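Local coordinates for protein arylalkylamine N-Acetyltransferase like 5b (Aedes aegypti, PDB 4FD4) that probably transfers an acyl group from acyl-CoA, such as acetyl-CoA, to the amine of arylalkylamines like serotonin, as a GNAT-fold N-acetyltransferase, at residues A[176-190]-A[201-215]. Sequence-based numbering, arbitrary orientation.
Sequences AEKLGMECISQLALG and FEPLDVHQVIKTCVK
Ile184 and Ser185 both sit opposite Thr212, a classic beta bulge in the antiparallel pair formed by 182-188 and 209-215, the last two strands of the GNAT fold. At the bulge Thr212 O accepts from Ile184 N and Thr212 N donates to Ser185 O at 2.9 Å, so one residue of the inner strand serves two of the edge strand. Ile184, which leaves the extended conformation here, crosses Val214 at about a right angle, Ile184 CD1 a tight 3.5 Å from Val214 CG1; Val214, beta-branched, suits the extended backbone of the inner strand. On the face with Lys211, Cys183 and Cys213 form a non-hydrogen-bonded pair, Cys183 CB 3.5 Å from Cys213 SG. No disulfide joins them here, although one has been seen between them in a structure of this protein; instead a chi1 of 160° turns Cys183 SG away from its own amide nitrogen, to rest 3.5 Å from Lys211 CD. Gln186 runs alongside Lys211, its amide against the lysine's methylenes. Farther along, Leu189 CD2 reaches Phe201 CB at 3.6 Å, while Leu189 CG meets Ile210 CD1, an apolar cluster backed by Ile34 of helix 33-37. In the next shell, Asp166 holds Thr212 OG1, and helices 99-115 and 117-121 cover the face of Ser185, Leu187 and Val214. Before the edge strand, Gly180 closes helix 170-178 in a Schellman motif, its positive phi suiting glycine. Lys215 spans this turn with an extended chain, and its NZ donates to Leu179 O at 2.7 Å, tilted 28° from the carbonyl plane.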
loop_
_atom_site.group_PDB
_atom_site.type_symbol
_atom_site.label_atom_id
_atom_site.label_comp_id
_atom_site.label_asym_id
_atom_site.label_seq_id
_atom_site.Cartn_x
_atom_site.Cartn_y
_atom_site.Cartn_z
ATOM N N ALA A 176 3.922 11.099 4.947
ATOM C CA ALA A 176 5.199 10.633 4.414
ATOM C C ALA A 176 6.226 11.755 4.474
ATOM O O ALA A 176 7.336 11.584 4.998
ATOM C CB ALA A 176 5.028 10.145 2.990
ATOM N N GLU A 177 5.850 12.910 3.941
ATOM C CA GLU A 177 6.734 14.068 3.955
ATOM C C GLU A 177 7.095 14.451 5.385
ATOM O O GLU A 177 8.269 14.636 5.702
ATOM C CB GLU A 177 6.090 15.243 3.203
ATOM C CG GLU A 177 6.513 15.322 1.733
ATOM C CD GLU A 177 5.400 15.797 0.806
ATOM O OE1 GLU A 177 4.380 16.331 1.299
ATOM O OE2 GLU A 177 5.548 15.625 -0.423
ATOM N N LYS A 178 6.082 14.542 6.245
ATOM C CA LYS A 178 6.283 14.870 7.656
ATOM C C LYS A 178 7.282 13.939 8.337
ATOM O O LYS A 178 8.143 14.389 9.103
ATOM C CB LYS A 178 4.951 14.838 8.416
ATOM C CG LYS A 178 5.093 15.070 9.919
ATOM C CD LYS A 178 3.726 15.094 10.617
ATOM C CE LYS A 178 3.751 15.994 11.858
ATOM N NZ LYS A 178 3.642 15.241 13.144
ATOM N N LEU A 179 7.166 12.642 8.065
ATOM C CA LEU A 179 8.024 11.662 8.729
ATOM C C LEU A 179 9.339 11.452 7.979
ATOM O O LEU A 179 10.008 10.428 8.158
ATOM C CB LEU A 179 7.296 10.330 8.958
ATOM C CG LEU A 179 6.209 10.265 10.048
ATOM C CD1 LEU A 179 4.963 11.036 9.647
ATOM C CD2 LEU A 179 5.838 8.811 10.363
ATOM N N GLY A 180 9.698 12.426 7.142
ATOM C CA GLY A 180 11.023 12.483 6.550
ATOM C C GLY A 180 11.196 11.754 5.233
ATOM O O GLY A 180 12.325 11.523 4.791
ATOM N N MET A 181 10.086 11.388 4.602
ATOM C CA MET A 181 10.134 10.724 3.305
ATOM C C MET A 181 10.122 11.754 2.170
ATOM O O MET A 181 9.337 12.703 2.191
ATOM C CB MET A 181 8.959 9.750 3.163
ATOM C CG MET A 181 8.877 8.717 4.291
ATOM S SD MET A 181 7.574 7.492 4.047
ATOM C CE MET A 181 8.320 6.433 2.810
ATOM N N GLU A 182 11.009 11.572 1.194
ATOM C CA GLU A 182 11.058 12.435 0.021
ATOM C C GLU A 182 10.271 11.760 -1.100
ATOM O O GLU A 182 10.534 10.598 -1.422
ATOM C CB GLU A 182 12.521 12.654 -0.409
ATOM C CG GLU A 182 12.729 13.478 -1.694
ATOM C CD GLU A 182 14.160 13.391 -2.234
ATOM O OE1 GLU A 182 14.972 12.635 -1.656
ATOM O OE2 GLU A 182 14.476 14.074 -3.239
ATOM N N CYS A 183 9.297 12.463 -1.680
ATOM C CA CYS A 183 8.619 11.962 -2.880
ATOM C C CYS A 183 9.547 12.075 -4.077
ATOM O O CYS A 183 9.945 13.178 -4.455
ATOM C CB CYS A 183 7.339 12.733 -3.170
ATOM S SG CYS A 183 6.791 12.559 -4.908
ATOM N N ILE A 184 9.877 10.935 -4.676
ATOM C CA ILE A 184 10.881 10.882 -5.731
ATOM C C ILE A 184 10.278 10.636 -7.111
ATOM O O ILE A 184 10.945 10.824 -8.132
ATOM C CB ILE A 184 11.910 9.782 -5.461
ATOM C CG1 ILE A 184 11.196 8.458 -5.176
ATOM C CG2 ILE A 184 12.837 10.176 -4.308
ATOM C CD1 ILE A 184 12.135 7.310 -4.933
ATOM N N SER A 185 9.022 10.210 -7.143
ATOM C CA SER A 185 8.352 9.931 -8.402
ATOM C C SER A 185 6.843 10.063 -8.217
ATOM O O SER A 185 6.331 9.868 -7.115
ATOM C CB SER A 185 8.727 8.529 -8.897
ATOM O OG SER A 185 7.770 8.036 -9.811
ATOM N N GLN A 186 6.131 10.417 -9.283
ATOM C CA GLN A 186 4.673 10.478 -9.229
ATOM C C GLN A 186 4.032 10.116 -10.557
ATOM O O GLN A 186 4.694 10.107 -11.600
ATOM C CB GLN A 186 4.181 11.852 -8.750
ATOM C CG GLN A 186 5.025 13.033 -9.186
ATOM C CD GLN A 186 4.475 14.347 -8.660
ATOM O OE1 GLN A 186 3.303 14.678 -8.878
ATOM N NE2 GLN A 186 5.314 15.100 -7.957
ATOM N N LEU A 187 2.740 9.811 -10.513
ATOM C CA LEU A 187 2.016 9.375 -11.699
ATOM C C LEU A 187 0.567 9.813 -11.624
ATOM O O LEU A 187 -0.167 9.436 -10.703
ATOM C CB LEU A 187 2.105 7.850 -11.862
ATOM C CG LEU A 187 1.126 7.150 -12.824
ATOM C CD1 LEU A 187 1.785 5.984 -13.557
ATOM C CD2 LEU A 187 -0.089 6.653 -12.088
ATOM N N ALA A 188 0.158 10.614 -12.600
ATOM C CA ALA A 188 -1.237 10.988 -12.732
ATOM C C ALA A 188 -2.037 9.757 -13.146
ATOM O O ALA A 188 -1.813 9.188 -14.216
ATOM C CB ALA A 188 -1.392 12.110 -13.746
ATOM N N LEU A 189 -2.969 9.355 -12.292
ATOM C CA LEU A 189 -3.752 8.141 -12.498
ATOM C C LEU A 189 -4.499 8.106 -13.835
ATOM O O LEU A 189 -4.461 7.099 -14.551
ATOM C CB LEU A 189 -4.751 7.965 -11.356
ATOM C CG LEU A 189 -4.741 6.630 -10.616
ATOM C CD1 LEU A 189 -6.056 6.423 -9.888
ATOM C CD2 LEU A 189 -4.473 5.492 -11.578
ATOM N N GLY A 190 -5.192 9.193 -14.163
ATOM C CA GLY A 190 -5.965 9.253 -15.397
ATOM C C GLY A 190 -5.098 9.264 -16.646
ATOM O O GLY A 190 -5.568 8.969 -17.746
ATOM N N PHE A 201 -8.061 3.667 -15.665
ATOM C CA PHE A 201 -8.461 4.281 -14.414
ATOM C C PHE A 201 -9.037 5.661 -14.646
ATOM O O PHE A 201 -8.474 6.461 -15.386
ATOM C CB PHE A 201 -7.276 4.336 -13.451
ATOM C CG PHE A 201 -6.720 2.979 -13.115
ATOM C CD1 PHE A 201 -7.269 2.226 -12.087
ATOM C CD2 PHE A 201 -5.664 2.449 -13.838
ATOM C CE1 PHE A 201 -6.764 0.977 -11.774
ATOM C CE2 PHE A 201 -5.153 1.194 -13.537
ATOM C CZ PHE A 201 -5.701 0.458 -12.503
ATOM N N GLU A 202 -10.164 5.925 -13.997
ATOM C CA GLU A 202 -10.891 7.172 -14.165
ATOM C C GLU A 202 -11.299 7.709 -12.805
ATOM O O GLU A 202 -12.447 7.558 -12.392
ATOM C CB GLU A 202 -12.140 6.930 -15.012
ATOM C CG GLU A 202 -12.442 8.020 -16.032
ATOM C CD GLU A 202 -13.011 7.457 -17.327
ATOM O OE1 GLU A 202 -12.447 7.755 -18.400
ATOM O OE2 GLU A 202 -14.017 6.716 -17.272
ATOM N N PRO A 203 -10.355 8.342 -12.093
ATOM C CA PRO A 203 -10.682 8.814 -10.744
ATOM C C PRO A 203 -11.727 9.929 -10.782
ATOM O O PRO A 203 -11.489 10.983 -11.393
ATOM C CB PRO A 203 -9.337 9.345 -10.218
ATOM C CG PRO A 203 -8.542 9.666 -11.448
ATOM C CD PRO A 203 -8.984 8.700 -12.501
ATOM N N LEU A 204 -12.876 9.688 -10.150
ATOM C CA LEU A 204 -13.929 10.694 -10.061
ATOM C C LEU A 204 -13.327 12.057 -9.732
ATOM O O LEU A 204 -13.797 13.090 -10.217
ATOM C CB LEU A 204 -14.959 10.296 -9.005
ATOM C CG LEU A 204 -16.427 10.406 -9.427
ATOM C CD1 LEU A 204 -16.888 11.863 -9.479
ATOM C CD2 LEU A 204 -16.647 9.714 -10.766
ATOM N N ASP A 205 -12.289 12.049 -8.903
ATOM C CA ASP A 205 -11.482 13.236 -8.683
ATOM C C ASP A 205 -10.387 13.298 -9.739
ATOM O O ASP A 205 -9.323 12.688 -9.579
ATOM C CB ASP A 205 -10.859 13.214 -7.287
ATOM C CG ASP A 205 -9.858 14.333 -7.085
ATOM O OD1 ASP A 205 -9.939 15.339 -7.826
ATOM O OD2 ASP A 205 -8.990 14.208 -6.189
ATOM N N VAL A 206 -10.645 14.020 -10.825
ATOM C CA VAL A 206 -9.630 14.178 -11.858
ATOM C C VAL A 206 -8.426 14.874 -11.224
ATOM O O VAL A 206 -8.530 15.406 -10.117
ATOM C CB VAL A 206 -10.165 14.954 -13.087
ATOM C CG1 VAL A 206 -11.606 14.529 -13.401
ATOM C CG2 VAL A 206 -10.081 16.458 -12.858
ATOM N N HIS A 207 -7.284 14.859 -11.902
ATOM C CA HIS A 207 -6.052 15.364 -11.300
ATOM C C HIS A 207 -5.735 14.640 -9.985
ATOM O O HIS A 207 -5.196 15.250 -9.057
ATOM C CB HIS A 207 -6.133 16.872 -11.022
ATOM C CG HIS A 207 -6.831 17.660 -12.087
ATOM N ND1 HIS A 207 -7.547 18.808 -11.806
ATOM C CD2 HIS A 207 -6.919 17.481 -13.424
ATOM C CE1 HIS A 207 -8.050 19.294 -12.926
ATOM N NE2 HIS A 207 -7.684 18.507 -13.925
ATOM N N GLN A 208 -6.094 13.358 -9.893
ATOM C CA GLN A 208 -5.656 12.523 -8.773
ATOM C C GLN A 208 -4.311 11.885 -9.095
ATOM O O GLN A 208 -4.155 11.222 -10.121
ATOM C CB GLN A 208 -6.677 11.442 -8.428
ATOM C CG GLN A 208 -6.098 10.333 -7.551
ATOM C CD GLN A 208 -7.121 9.727 -6.608
ATOM O OE1 GLN A 208 -8.164 9.222 -7.035
ATOM N NE2 GLN A 208 -6.826 9.778 -5.311
ATOM N N VAL A 209 -3.345 12.085 -8.205
ATOM C CA VAL A 209 -1.961 11.713 -8.457
ATOM C C VAL A 209 -1.457 10.732 -7.404
ATOM O O VAL A 209 -1.798 10.848 -6.224
ATOM C CB VAL A 209 -1.049 12.953 -8.426
ATOM C CG1 VAL A 209 0.392 12.565 -8.665
ATOM C CG2 VAL A 209 -1.503 13.986 -9.456
ATOM N N ILE A 210 -0.637 9.778 -7.837
ATOM C CA ILE A 210 -0.008 8.826 -6.934
ATOM C C ILE A 210 1.438 9.231 -6.723
ATOM O O ILE A 210 2.145 9.526 -7.685
ATOM C CB ILE A 210 -0.033 7.414 -7.520
ATOM C CG1 ILE A 210 -1.445 7.051 -7.983
ATOM C CG2 ILE A 210 0.500 6.409 -6.497
ATOM C CD1 ILE A 210 -1.545 5.678 -8.585
ATOM N N LYS A 211 1.890 9.257 -5.475
ATOM C CA LYS A 211 3.271 9.658 -5.217
ATOM C C LYS A 211 4.063 8.577 -4.498
ATOM O O LYS A 211 3.678 8.137 -3.425
ATOM C CB LYS A 211 3.323 10.953 -4.397
ATOM C CG LYS A 211 2.656 12.161 -5.054
ATOM C CD LYS A 211 3.426 13.433 -4.706
ATOM C CE LYS A 211 2.723 14.693 -5.195
ATOM N NZ LYS A 211 1.472 14.965 -4.430
ATOM N N THR A 212 5.174 8.155 -5.089
ATOM C CA THR A 212 6.068 7.211 -4.440
ATOM C C THR A 212 7.087 7.977 -3.596
ATOM O O THR A 212 7.863 8.789 -4.118
ATOM C CB THR A 212 6.791 6.320 -5.478
ATOM O OG1 THR A 212 5.818 5.692 -6.326
ATOM C CG2 THR A 212 7.628 5.255 -4.782
ATOM N N CYS A 213 7.082 7.728 -2.290
ATOM C CA CYS A 213 8.004 8.427 -1.387
ATOM C C CYS A 213 8.923 7.444 -0.667
ATOM O O CYS A 213 8.594 6.252 -0.539
ATOM C CB CYS A 213 7.229 9.294 -0.385
ATOM S SG CYS A 213 5.923 10.291 -1.148
ATOM N N VAL A 214 10.071 7.942 -0.201
ATOM C CA VAL A 214 11.127 7.073 0.318
ATOM C C VAL A 214 12.014 7.769 1.361
ATOM O O VAL A 214 12.195 8.988 1.328
ATOM C CB VAL A 214 12.026 6.556 -0.824
ATOM C CG1 VAL A 214 12.703 7.728 -1.525
ATOM C CG2 VAL A 214 13.072 5.580 -0.291
ATOM N N LYS A 215 12.576 6.979 2.269
ATOM C CA LYS A 215 13.421 7.501 3.336
ATOM C C LYS A 215 14.452 6.455 3.774
ATOM O O LYS A 215 14.123 5.272 3.938
ATOM C CB LYS A 215 12.536 7.956 4.499
ATOM C CG LYS A 215 13.178 7.912 5.867
ATOM C CD LYS A 215 12.301 8.656 6.880
ATOM C CE LYS A 215 12.584 8.161 8.295
ATOM N NZ LYS A 215 12.067 9.096 9.342
HETATM O O HOH W 1 14.731 11.037 2.438
HETATM O O HOH W 2 -5.767 5.153 -16.516
#